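Local coordinates for protein hyaluronoglucosaminidase (Apis mellifera, PDB 1FCQ) that probably hydrolyses hyaluronan as a glycosidase of family 56 with a TIM-barrel fold, and is a major allergen of bee venom, at residues E31-E34 and L39-W42; Q207-M212 and V245-R250; E236-V241 and L287-D292; D275-R280 and R317-N322. All blocks are in the same frame, centred on the assembly; numbering follows the deposited sequence.

Interaction 1. Residues E31-E34 and L39-W42; sequences EVSE and LQNW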
loop_
_atom_site.group_PDB
_atom_site.type_symbol
_atom_site.label_atom_id
_atom_site.label_comp_id
_atom_site.label_asym_id
_atom_site.label_seq_id
_atom_site.Cartn_x
_atom_site.Cartn_y
_atom_site.Cartn_z
ATOM N N GLU A 31 -23.742 -2.864 9.397
ATOM C CA GLU A 31 -23.936 -1.445 9.222
ATOM C C GLU A 31 -22.923 -0.818 8.275
ATOM O O GLU A 31 -23.255 0.211 7.698
ATOM C CB GLU A 31 -23.954 -0.673 10.542
ATOM C CG GLU A 31 -22.656 -0.736 11.313
ATOM C CD GLU A 31 -22.582 -1.893 12.278
ATOM O OE1 GLU A 31 -22.023 -1.674 13.380
ATOM O OE2 GLU A 31 -23.064 -3.012 12.008
ATOM N N VAL A 32 -21.757 -1.449 8.080
ATOM C CA VAL A 32 -20.810 -0.882 7.111
ATOM C C VAL A 32 -21.466 -0.573 5.778
ATOM O O VAL A 32 -21.332 0.524 5.259
ATOM C CB VAL A 32 -19.666 -1.905 6.912
ATOM C CG1 VAL A 32 -18.756 -1.552 5.756
ATOM C CG2 VAL A 32 -18.847 -1.959 8.198
ATOM N N SER A 33 -22.157 -1.572 5.218
ATOM C CA SER A 33 -22.820 -1.412 3.937
ATOM C C SER A 33 -24.272 -0.994 4.109
ATOM O O SER A 33 -24.759 -0.198 3.299
ATOM C CB SER A 33 -22.759 -2.723 3.148
ATOM O OG SER A 33 -23.218 -3.827 3.899
ATOM N N GLU A 34 -24.931 -1.493 5.158
ATOM C CA GLU A 34 -26.364 -1.199 5.289
ATOM C C GLU A 34 -26.669 0.221 5.723
ATOM O O GLU A 34 -27.706 0.765 5.316
ATOM C CB GLU A 34 -27.029 -2.209 6.219
ATOM C CG GLU A 34 -26.898 -3.645 5.745
ATOM C CD GLU A 34 -27.664 -4.641 6.595
ATOM O OE1 GLU A 34 -28.086 -4.280 7.714
ATOM O OE2 GLU A 34 -27.832 -5.795 6.142
ATOM N N LEU A 39 -18.717 -0.183 0.442
ATOM C CA LEU A 39 -18.699 -1.470 -0.252
ATOM C C LEU A 39 -18.057 -2.507 0.659
ATOM O O LEU A 39 -16.968 -2.296 1.228
ATOM C CB LEU A 39 -17.924 -1.369 -1.569
ATOM C CG LEU A 39 -18.513 -0.366 -2.574
ATOM C CD1 LEU A 39 -17.662 -0.370 -3.843
ATOM C CD2 LEU A 39 -19.960 -0.673 -2.904
ATOM N N GLN A 40 -18.742 -3.627 0.830
ATOM C CA GLN A 40 -18.374 -4.667 1.765
ATOM C C GLN A 40 -18.457 -6.046 1.115
ATOM O O GLN A 40 -19.443 -6.397 0.454
ATOM C CB GLN A 40 -19.337 -4.608 2.963
ATOM C CG GLN A 40 -19.047 -5.532 4.126
ATOM C CD GLN A 40 -19.927 -5.204 5.323
ATOM O OE1 GLN A 40 -21.052 -4.699 5.177
ATOM N NE2 GLN A 40 -19.396 -5.478 6.507
ATOM N N ASN A 41 -17.366 -6.788 1.303
ATOM C CA ASN A 41 -17.321 -8.162 0.810
ATOM C C ASN A 41 -18.486 -8.976 1.373
ATOM O O ASN A 41 -18.912 -8.728 2.499
ATOM C CB ASN A 41 -16.034 -8.871 1.199
ATOM C CG ASN A 41 -14.823 -8.394 0.416
ATOM O OD1 ASN A 41 -14.917 -8.095 -0.769
ATOM N ND2 ASN A 41 -13.698 -8.369 1.092
ATOM N N TRP A 42 -18.985 -9.883 0.543
ATOM C CA TRP A 42 -20.098 -10.744 0.972
ATOM C C TRP A 42 -19.747 -11.430 2.283
ATOM O O TRP A 42 -18.637 -11.910 2.543
ATOM C CB TRP A 42 -20.383 -11.736 -0.152
ATOM C CG TRP A 42 -21.497 -12.707 0.128
ATOM C CD1 TRP A 42 -22.828 -12.442 0.104
ATOM C CD2 TRP A 42 -21.360 -14.080 0.494
ATOM N NE1 TRP A 42 -23.542 -13.577 0.443
ATOM C CE2 TRP A 42 -22.659 -14.597 0.666
ATOM C CE3 TRP A 42 -20.260 -14.930 0.679
ATOM C CZ2 TRP A 42 -22.883 -15.927 1.035
ATOM C CZ3 TRP A 42 -20.484 -16.242 1.047
ATOM C CH2 TRP A 42 -21.794 -16.726 1.200
#
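Gln40 makes the contact with Val32 and Ser33, and Leu39 just before it brings the chain alongside the short helix 31-34: its CA lies 5.9 Å from Ser33 CA, while its own side chain turns from the helix. At Gln40 the side chain points to the helix and runs out extended, CG anti to the backbone N (chi1 -174°), which lays the terminal amide against Val32 and Ser33. Its oxygen is the gripped atom. Ser33 OG donates to Gln40 OE1 at 2.7 Å, in the carbonyl plane and with a C=O...donor angle of 158°; Ser33 N adds a weak bond of 3.3 Å to Gln40 OE1, bent to 130° at its hydrogen. Val32 CB is 3.6 Å from both Gln40 OE1 and Gln40 NE2, packing across the amide. The amide nitrogen is committed too, donating to Phe29 O and Asp44 OD1, and these partners fix which end of the amide is which. Beyond Gln40 the chain leaves the helix: Asn41 bonds to Glu50, Ile51 and Lys45, and Trp42 N to Glu49 OE1. The contact lies within the connection between strands 12-16 and 51-55 of the barrel and joins helix 31-34 to the loop after it; Leu39 pairs by backbone bonds with Val13 and Trp15 of the first strand, and Val32 packs on Trp15 and on Leu320 of helix 310-328.

Interaction 2. Residues Q207-M212 and V245-R250; sequences QENDKM and VKEALR
The guanidinium of Arg250 meets both of its acidic partners, Asp210 and Glu247, at its edge and not over a face, and Asn209 CB approaches it obliquely. Glu247, one helical turn earlier, presents both carboxylate oxygens to that edge: Arg250 NH2 reaches Glu247 OE2 at 2.8 Å, nearly straight but from above the carboxylate plane, and Arg250 NH1 comes to Glu247 OE1 at 2.7 Å in a weak, bent bond. Asp210 arrives from the other helix with its carboxylate turned 75° to the guanidinium. Its OD1 takes Arg250 NH2 at 3.0 Å from above the carboxylate plane, and Arg250 NE adds a weak bond to it. This is a salt-bridge network between two helices on the outside of the TIM barrel, joining the C-terminal part of helix 203-210 to helix 234-253. Bends at chi2 of Glu247 and chi3 of Arg250 fold the two side chains toward one another. Glu247 OE2 is gripped twice: Asn209 ND2 donates to it at 2.8 Å in a line of 176°, on its anti side, and Arg250 NH2 comes from the opposite face of the carboxylate. With Glu247 OE2 and Asp210 OD1 5.3 Å apart, the arginine lies between two like charges and probably offsets their repulsion. Asn209 ND2 also donates to Tyr188 O, and Glu247 touches Cys201, whose disulfide to Cys189 lies in the loop before helix 203-210.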
loop_
_atom_site.group_PDB
_atom_site.type_symbol
_atom_site.label_atom_id
_atom_site.label_comp_id
_atom_site.label_asym_id
_atom_site.label_seq_id
_atom_site.Cartn_x
_atom_site.Cartn_y
_atom_site.Cartn_z
ATOM N N GLN A 207 9.754 13.110 -10.139
ATOM C CA GLN A 207 10.440 12.745 -11.368
ATOM C C GLN A 207 10.617 11.228 -11.489
ATOM O O GLN A 207 10.354 10.661 -12.559
ATOM C CB GLN A 207 11.812 13.410 -11.463
ATOM C CG GLN A 207 11.816 14.919 -11.286
ATOM C CD GLN A 207 13.182 15.523 -11.536
ATOM O OE1 GLN A 207 14.044 15.551 -10.655
ATOM N NE2 GLN A 207 13.440 16.018 -12.744
ATOM N N GLU A 208 10.997 10.593 -10.387
ATOM C CA GLU A 208 11.127 9.133 -10.382
ATOM C C GLU A 208 9.777 8.472 -10.601
ATOM O O GLU A 208 9.697 7.466 -11.317
ATOM C CB GLU A 208 11.817 8.686 -9.095
ATOM C CG GLU A 208 13.274 9.167 -9.109
ATOM C CD GLU A 208 13.863 9.220 -7.713
ATOM O OE1 GLU A 208 13.127 9.108 -6.712
ATOM O OE2 GLU A 208 15.105 9.378 -7.641
ATOM N N ASN A 209 8.670 9.012 -10.075
ATOM C CA ASN A 209 7.366 8.419 -10.369
ATOM C C ASN A 209 7.030 8.539 -11.849
ATOM O O ASN A 209 6.444 7.632 -12.435
ATOM C CB ASN A 209 6.267 9.094 -9.536
ATOM C CG ASN A 209 6.333 8.682 -8.080
ATOM O OD1 ASN A 209 6.816 7.604 -7.730
ATOM N ND2 ASN A 209 5.779 9.537 -7.213
ATOM N N ASP A 210 7.403 9.686 -12.442
ATOM C CA ASP A 210 7.138 9.895 -13.857
ATOM C C ASP A 210 7.864 8.847 -14.700
ATOM O O ASP A 210 7.295 8.456 -15.724
ATOM C CB ASP A 210 7.609 11.268 -14.337
ATOM C CG ASP A 210 6.898 12.441 -13.717
ATOM O OD1 ASP A 210 5.767 12.329 -13.225
ATOM O OD2 ASP A 210 7.502 13.539 -13.696
ATOM N N LYS A 211 9.042 8.411 -14.297
ATOM C CA LYS A 211 9.795 7.461 -15.113
ATOM C C LYS A 211 9.475 6.013 -14.792
ATOM O O LYS A 211 10.049 5.074 -15.351
ATOM C CB LYS A 211 11.295 7.737 -15.004
ATOM C CG LYS A 211 11.855 7.856 -13.609
ATOM C CD LYS A 211 12.113 6.528 -12.921
ATOM C CE LYS A 211 13.578 6.120 -13.019
ATOM N NZ LYS A 211 14.431 6.894 -12.075
ATOM N N MET A 212 8.528 5.791 -13.890
ATOM C CA MET A 212 8.119 4.459 -13.492
ATOM C C MET A 212 6.859 4.009 -14.210
ATOM O O MET A 212 5.978 3.343 -13.677
ATOM C CB MET A 212 7.922 4.371 -11.976
ATOM C CG MET A 212 9.121 3.703 -11.298
ATOM S SD MET A 212 9.029 3.764 -9.506
ATOM C CE MET A 212 7.533 2.867 -9.142
ATOM N N VAL A 245 -2.609 12.442 -2.675
ATOM C CA VAL A 245 -3.677 12.179 -3.625
ATOM C C VAL A 245 -3.410 12.906 -4.941
ATOM O O VAL A 245 -3.620 12.335 -6.011
ATOM C CB VAL A 245 -5.057 12.552 -3.060
ATOM C CG1 VAL A 245 -6.145 12.451 -4.118
ATOM C CG2 VAL A 245 -5.366 11.648 -1.866
ATOM N N LYS A 246 -2.866 14.122 -4.860
ATOM C CA LYS A 246 -2.494 14.818 -6.098
ATOM C C LYS A 246 -1.421 14.039 -6.857
ATOM O O LYS A 246 -1.479 13.986 -8.096
ATOM C CB LYS A 246 -1.963 16.229 -5.828
ATOM C CG LYS A 246 -3.012 17.225 -5.362
ATOM C CD LYS A 246 -2.326 18.542 -4.983
ATOM C CE LYS A 246 -3.307 19.570 -4.466
ATOM N NZ LYS A 246 -2.608 20.803 -3.987
ATOM N N GLU A 247 -0.432 13.471 -6.165
ATOM C CA GLU A 247 0.626 12.730 -6.862
ATOM C C GLU A 247 0.027 11.557 -7.613
ATOM O O GLU A 247 0.312 11.307 -8.790
ATOM C CB GLU A 247 1.691 12.262 -5.877
ATOM C CG GLU A 247 2.898 11.585 -6.503
ATOM C CD GLU A 247 3.771 12.523 -7.306
ATOM O OE1 GLU A 247 3.566 13.753 -7.248
ATOM O OE2 GLU A 247 4.658 12.006 -8.014
ATOM N N ALA A 248 -0.855 10.799 -6.954
ATOM C CA ALA A 248 -1.494 9.672 -7.619
ATOM C C ALA A 248 -2.360 10.116 -8.795
ATOM O O ALA A 248 -2.319 9.441 -9.826
ATOM C CB ALA A 248 -2.325 8.864 -6.620
ATOM N N LEU A 249 -3.112 11.215 -8.673
ATOM C CA LEU A 249 -3.926 11.650 -9.824
ATOM C C LEU A 249 -3.055 12.096 -10.989
ATOM O O LEU A 249 -3.423 11.812 -12.140
ATOM C CB LEU A 249 -4.840 12.790 -9.365
ATOM C CG LEU A 249 -5.969 12.378 -8.418
ATOM C CD1 LEU A 249 -6.580 13.605 -7.760
ATOM C CD2 LEU A 249 -7.040 11.587 -9.151
ATOM N N ARG A 250 -1.914 12.731 -10.734
ATOM C CA ARG A 250 -1.057 13.156 -11.837
ATOM C C ARG A 250 -0.593 11.937 -12.634
ATOM O O ARG A 250 -0.616 11.919 -13.852
ATOM C CB ARG A 250 0.187 13.944 -11.405
ATOM C CG ARG A 250 1.059 14.362 -12.591
ATOM C CD ARG A 250 2.293 15.163 -12.231
ATOM N NE ARG A 250 3.522 14.391 -11.973
ATOM C CZ ARG A 250 3.741 13.835 -10.790
ATOM N NH1 ARG A 250 2.813 14.010 -9.858
ATOM N NH2 ARG A 250 4.833 13.127 -10.524
#

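Interaction 3. Residues E236-V241 and L287-D292; sequences ERVGLV and LRKITD
Beside the packing of Val238 and Val241 on Lys289 and Ile290, one carbonyl oxygen of the second helix is gripped twice: Leu287 O takes Thr291 N at 3.1 Å and Thr291 OG1 at 3.2 Å, the two donors coming from opposite faces of its plane. The motif is a pair of neighbouring barrel helices. Helix 234-253 joins strand 221-222 to strand 261-267, and helix 280-292 joins that strand to 297-301, both as beta-alpha-beta crossovers on the outside of the TIM barrel. The two segments run nearly the same way, crossing at -35° with their axes 9.3 Å apart at closest. Between them the backbones draw near at Val238 and Lys289, whose side chains meet at about a right angle. Lys289 starts out extended but bends at each later torsion, curling the aliphatic chain around the methyl Val238 CG1, with Lys289 CE 3.6 Å from it. The ammonium nitrogen is modelled still nearer that methyl, too close to carry much weight. Deeper in, the contact is purely apolar: Val241 faces the other helix and sets CG1 across the side chain of Ile290. Ile290 goes on to pack on Pro264 and Tyr266 of strand 261-267, while Val241 also touches Leu228 and Thr286; Lys289 lies toward the outer surface. Arg237 of the first helix adds a salt bridge to Asp282 of helix 280-292, joining the same two helices. The tightest apolar touch is between Val241 CG1 and Ile290 CG1, 3.5 Å apart.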
loop_
_atom_site.group_PDB
_atom_site.type_symbol
_atom_site.label_atom_id
_atom_site.label_comp_id
_atom_site.label_asym_id
_atom_site.label_seq_id
_atom_site.Cartn_x
_atom_site.Cartn_y
_atom_site.Cartn_z
ATOM N N GLU A 236 -1.803 20.620 8.335
ATOM C CA GLU A 236 -0.759 19.753 7.826
ATOM C C GLU A 236 -1.290 18.342 7.569
ATOM O O GLU A 236 -0.846 17.682 6.622
ATOM C CB GLU A 236 0.468 19.668 8.730
ATOM C CG GLU A 236 1.304 20.936 8.691
ATOM C CD GLU A 236 2.346 21.033 9.781
ATOM O OE1 GLU A 236 3.312 21.802 9.562
ATOM O OE2 GLU A 236 2.232 20.370 10.832
ATOM N N ARG A 237 -2.259 17.905 8.392
ATOM C CA ARG A 237 -2.815 16.567 8.129
ATOM C C ARG A 237 -3.564 16.535 6.810
ATOM O O ARG A 237 -3.523 15.564 6.040
ATOM C CB ARG A 237 -3.691 16.120 9.301
ATOM C CG ARG A 237 -2.876 15.770 10.542
ATOM C CD ARG A 237 -3.849 15.316 11.632
ATOM N NE ARG A 237 -3.185 15.230 12.928
ATOM C CZ ARG A 237 -3.511 15.997 13.960
ATOM N NH1 ARG A 237 -4.500 16.878 13.843
ATOM N NH2 ARG A 237 -2.893 15.908 15.130
ATOM N N VAL A 238 -4.285 17.609 6.497
ATOM C CA VAL A 238 -4.997 17.725 5.229
ATOM C C VAL A 238 -3.984 17.794 4.086
ATOM O O VAL A 238 -4.194 17.204 3.028
ATOM C CB VAL A 238 -5.889 18.973 5.220
ATOM C CG1 VAL A 238 -6.473 19.219 3.841
ATOM C CG2 VAL A 238 -6.986 18.821 6.267
ATOM N N GLY A 239 -2.910 18.545 4.302
ATOM C CA GLY A 239 -1.840 18.680 3.324
ATOM C C GLY A 239 -1.155 17.356 3.010
ATOM O O GLY A 239 -0.792 17.095 1.857
ATOM N N LEU A 240 -0.916 16.542 4.027
ATOM C CA LEU A 240 -0.319 15.223 3.874
ATOM C C LEU A 240 -1.183 14.435 2.891
ATOM O O LEU A 240 -0.670 13.844 1.936
ATOM C CB LEU A 240 -0.261 14.480 5.206
ATOM C CG LEU A 240 0.299 13.063 5.275
ATOM C CD1 LEU A 240 0.724 12.748 6.707
ATOM C CD2 LEU A 240 -0.699 11.985 4.850
ATOM N N VAL A 241 -2.491 14.379 3.173
ATOM C CA VAL A 241 -3.413 13.654 2.314
ATOM C C VAL A 241 -3.430 14.254 0.916
ATOM O O VAL A 241 -3.326 13.552 -0.086
ATOM C CB VAL A 241 -4.832 13.655 2.915
ATOM C CG1 VAL A 241 -5.861 13.027 1.990
ATOM C CG2 VAL A 241 -4.814 12.911 4.247
ATOM N N LEU A 287 -11.201 13.373 4.680
ATOM C CA LEU A 287 -12.077 12.652 3.753
ATOM C C LEU A 287 -12.619 13.663 2.741
ATOM O O LEU A 287 -12.748 13.386 1.542
ATOM C CB LEU A 287 -13.178 11.866 4.460
ATOM C CG LEU A 287 -12.716 10.696 5.344
ATOM C CD1 LEU A 287 -13.934 10.061 5.999
ATOM C CD2 LEU A 287 -11.890 9.681 4.570
ATOM N N ARG A 288 -12.876 14.901 3.190
ATOM C CA ARG A 288 -13.291 15.953 2.256
ATOM C C ARG A 288 -12.203 16.247 1.237
ATOM O O ARG A 288 -12.487 16.399 0.040
ATOM C CB ARG A 288 -13.701 17.211 3.037
ATOM C CG ARG A 288 -15.168 17.212 3.415
ATOM C CD ARG A 288 -15.475 18.032 4.661
ATOM N NE ARG A 288 -16.910 18.234 4.796
ATOM C CZ ARG A 288 -17.637 18.440 5.875
ATOM N NH1 ARG A 288 -17.110 18.485 7.094
ATOM N NH2 ARG A 288 -18.953 18.600 5.746
ATOM N N LYS A 289 -10.935 16.260 1.639
ATOM C CA LYS A 289 -9.842 16.507 0.705
ATOM C C LYS A 289 -9.758 15.417 -0.356
ATOM O O LYS A 289 -9.573 15.705 -1.539
ATOM C CB LYS A 289 -8.516 16.668 1.433
ATOM C CG LYS A 289 -7.302 16.913 0.568
ATOM C CD LYS A 289 -7.431 18.125 -0.330
ATOM C CE LYS A 289 -7.009 19.411 0.335
ATOM N NZ LYS A 289 -8.057 19.956 1.234
ATOM N N ILE A 290 -9.898 14.157 0.053
ATOM C CA ILE A 290 -9.853 13.050 -0.894
ATOM C C ILE A 290 -10.946 13.198 -1.949
ATOM O O ILE A 290 -10.678 12.984 -3.139
ATOM C CB ILE A 290 -10.003 11.692 -0.167
ATOM C CG1 ILE A 290 -8.794 11.484 0.752
ATOM C CG2 ILE A 290 -10.080 10.549 -1.172
ATOM C CD1 ILE A 290 -8.980 10.284 1.667
ATOM N N THR A 291 -12.173 13.505 -1.549
ATOM C CA THR A 291 -13.288 13.621 -2.474
ATOM C C THR A 291 -13.186 14.875 -3.343
ATOM O O THR A 291 -13.434 14.805 -4.550
ATOM C CB THR A 291 -14.642 13.650 -1.742
ATOM O OG1 THR A 291 -14.755 12.524 -0.858
ATOM C CG2 THR A 291 -15.776 13.587 -2.759
ATOM N N ASP A 292 -12.828 15.998 -2.737
ATOM C CA ASP A 292 -12.702 17.255 -3.474
ATOM C C ASP A 292 -11.669 17.196 -4.586
ATOM O O ASP A 292 -11.837 17.814 -5.647
ATOM C CB ASP A 292 -12.362 18.396 -2.517
ATOM C CG ASP A 292 -13.502 18.870 -1.639
ATOM O OD1 ASP A 292 -14.647 18.394 -1.739
ATOM O OD2 ASP A 292 -13.241 19.758 -0.787
#

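Interaction 4. Residues D275-R280 and R317-N322; sequences DTDLSR and REYLNN
Tyr319 enters the loop 275-280 from helix 310-328 and is held there by its hydroxyl and one face of its ring. Tyr319 OH donates to Leu278 O at 2.8 Å; the oxygen is approached well off the C=O line, at 121°, with the donor tilted somewhat from the carbonyl plane. Over the ring lies Asp277, whose CB is 3.8 Å from the ring centroid, a CH-pi contact over the face, offset toward the rim. The carboxylate follows, stacked on the ring with the planes 17° apart, Asp277 OD2 being 4.0 Å from Tyr319 CG. Leu278 CB is 3.5 Å from Tyr319 OH. The tyrosine reaches this place because its CG stands anti to the backbone N (chi1 177°), which carries the ring across to the loop 275-280. In the next shell Lys269 makes a salt bridge to Asp277 OD1 and Gln315 NE2 bonds Asp277 OD2, which settles the carboxylate over the ring. Ser279 is the N-cap of helix 280-292, its OG bonding Asp282 N, so the loop leads directly into that helix, whose Leu283 packs against both Leu278 and Tyr319. A carboxylate above an aromatic face would probably be unfavourable by itself; with Lys269 paired to Asp277 OD1, its charge is probably well offset, and the methylene makes the close contact with the ring.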
loop_
_atom_site.group_PDB
_atom_site.type_symbol
_atom_site.label_atom_id
_atom_site.label_comp_id
_atom_site.label_asym_id
_atom_site.label_seq_id
_atom_site.Cartn_x
_atom_site.Cartn_y
_atom_site.Cartn_z
ATOM N N ASP A 275 -2.636 3.567 18.725
ATOM C CA ASP A 275 -3.780 3.146 19.518
ATOM C C ASP A 275 -4.848 4.232 19.568
ATOM O O ASP A 275 -5.934 4.033 20.119
ATOM C CB ASP A 275 -3.347 2.792 20.938
ATOM C CG ASP A 275 -2.754 1.408 21.080
ATOM O OD1 ASP A 275 -2.847 0.583 20.149
ATOM O OD2 ASP A 275 -2.185 1.153 22.167
ATOM N N THR A 276 -4.565 5.393 18.991
ATOM C CA THR A 276 -5.466 6.527 19.014
ATOM C C THR A 276 -6.303 6.641 17.744
ATOM O O THR A 276 -5.732 6.741 16.662
ATOM C CB THR A 276 -4.672 7.841 19.200
ATOM O OG1 THR A 276 -3.891 7.721 20.398
ATOM C CG2 THR A 276 -5.580 9.052 19.325
ATOM N N ASP A 277 -7.612 6.620 17.891
ATOM C CA ASP A 277 -8.575 6.745 16.829
ATOM C C ASP A 277 -8.567 8.182 16.276
ATOM O O ASP A 277 -8.423 9.158 17.016
ATOM C CB ASP A 277 -10.019 6.422 17.205
ATOM C CG ASP A 277 -10.237 4.976 17.602
ATOM O OD1 ASP A 277 -9.758 4.062 16.900
ATOM O OD2 ASP A 277 -10.901 4.767 18.642
ATOM N N LEU A 278 -8.740 8.283 14.950
ATOM C CA LEU A 278 -8.762 9.619 14.358
ATOM C C LEU A 278 -9.898 10.467 14.928
ATOM O O LEU A 278 -11.006 9.987 15.116
ATOM C CB LEU A 278 -8.959 9.519 12.840
ATOM C CG LEU A 278 -7.726 9.813 11.982
ATOM C CD1 LEU A 278 -6.521 9.003 12.392
ATOM C CD2 LEU A 278 -8.053 9.560 10.512
ATOM N N SER A 279 -9.613 11.743 15.187
ATOM C CA SER A 279 -10.645 12.661 15.670
ATOM C C SER A 279 -11.687 12.903 14.589
ATOM O O SER A 279 -11.452 12.752 13.391
ATOM C CB SER A 279 -10.023 13.994 16.088
ATOM O OG SER A 279 -9.433 14.654 14.971
ATOM N N ARG A 280 -12.863 13.396 14.994
ATOM C CA ARG A 280 -13.919 13.703 14.032
ATOM C C ARG A 280 -13.481 14.820 13.078
ATOM O O ARG A 280 -13.809 14.824 11.888
ATOM C CB ARG A 280 -15.169 14.159 14.799
ATOM C CG ARG A 280 -16.355 14.413 13.874
ATOM N N ARG A 317 -16.532 -1.012 16.943
ATOM C CA ARG A 317 -17.899 -0.847 16.473
ATOM C C ARG A 317 -18.484 0.454 17.017
ATOM O O ARG A 317 -19.139 1.203 16.320
ATOM C CB ARG A 317 -18.762 -2.049 16.865
ATOM C CG ARG A 317 -20.105 -2.056 16.142
ATOM C CD ARG A 317 -20.840 -3.379 16.298
ATOM N NE ARG A 317 -21.930 -3.548 15.352
ATOM C CZ ARG A 317 -22.324 -4.617 14.680
ATOM N NH1 ARG A 317 -21.728 -5.801 14.728
ATOM N NH2 ARG A 317 -23.377 -4.563 13.867
ATOM N N GLU A 318 -18.184 0.787 18.280
ATOM C CA GLU A 318 -18.642 2.054 18.846
ATOM C C GLU A 318 -18.055 3.225 18.067
ATOM O O GLU A 318 -18.749 4.175 17.698
ATOM C CB GLU A 318 -18.176 2.102 20.289
ATOM C CG GLU A 318 -18.732 3.143 21.219
ATOM C CD GLU A 318 -18.337 2.819 22.670
ATOM O OE1 GLU A 318 -17.378 3.469 23.119
ATOM O OE2 GLU A 318 -18.967 1.941 23.290
ATOM N N TYR A 319 -16.753 3.148 17.753
ATOM C CA TYR A 319 -16.112 4.228 16.988
ATOM C C TYR A 319 -16.731 4.352 15.609
ATOM O O TYR A 319 -16.978 5.443 15.065
ATOM C CB TYR A 319 -14.605 3.985 16.874
ATOM C CG TYR A 319 -13.887 5.020 16.034
ATOM C CD1 TYR A 319 -13.715 6.329 16.451
ATOM C CD2 TYR A 319 -13.346 4.658 14.798
ATOM C CE1 TYR A 319 -13.048 7.261 15.675
ATOM C CE2 TYR A 319 -12.681 5.577 14.025
ATOM C CZ TYR A 319 -12.539 6.875 14.446
ATOM O OH TYR A 319 -11.855 7.782 13.677
ATOM N N LEU A 320 -16.973 3.214 14.949
ATOM C CA LEU A 320 -17.626 3.191 13.653
ATOM C C LEU A 320 -18.998 3.874 13.678
ATOM O O LEU A 320 -19.326 4.652 12.795
ATOM C CB LEU A 320 -17.789 1.754 13.137
ATOM C CG LEU A 320 -18.620 1.545 11.874
ATOM C CD1 LEU A 320 -17.967 2.270 10.687
ATOM C CD2 LEU A 320 -18.804 0.074 11.528
ATOM N N ASN A 321 -19.794 3.586 14.700
ATOM C CA ASN A 321 -21.148 4.146 14.777
ATOM C C ASN A 321 -21.145 5.569 15.310
ATOM O O ASN A 321 -21.984 6.363 14.866
ATOM C CB ASN A 321 -22.019 3.148 15.540
ATOM C CG ASN A 321 -22.322 1.953 14.633
ATOM O OD1 ASN A 321 -22.857 2.126 13.537
ATOM N ND2 ASN A 321 -21.984 0.745 15.049
ATOM N N ASN A 322 -20.208 5.901 16.174
ATOM C CA ASN A 322 -20.101 7.238 16.731
ATOM C C ASN A 322 -19.532 8.229 15.721
ATOM O O ASN A 322 -19.963 9.380 15.629
ATOM C CB ASN A 322 -19.179 7.270 17.957
ATOM C CG ASN A 322 -19.685 6.696 19.263
ATOM O OD1 ASN A 322 -20.856 6.388 19.385
ATOM N ND2 ASN A 322 -18.827 6.552 20.267
#

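From the N terminus, interaction 1 comes first and closes a tight loop of a few residues within the connection from strand 12-16 to strand 51-55. The other three lie later and interlock: interaction 2 opens at 207-212, interaction 3 opens at 236-241 before interaction 2 closes at 245-250, and interaction 4 opens at 275-280 before 287-292 closes interaction 3. Neighbours in this series therefore cross. Interactions 2 and 3 share helix 234-253, tying it to helix 203-210 and helix 280-292; interaction 4 carries the chain of contacts on to helix 310-328. There Arg317 and Asn321 meet Glu31, bringing interaction 4 back to interaction 1 at the barrel's start.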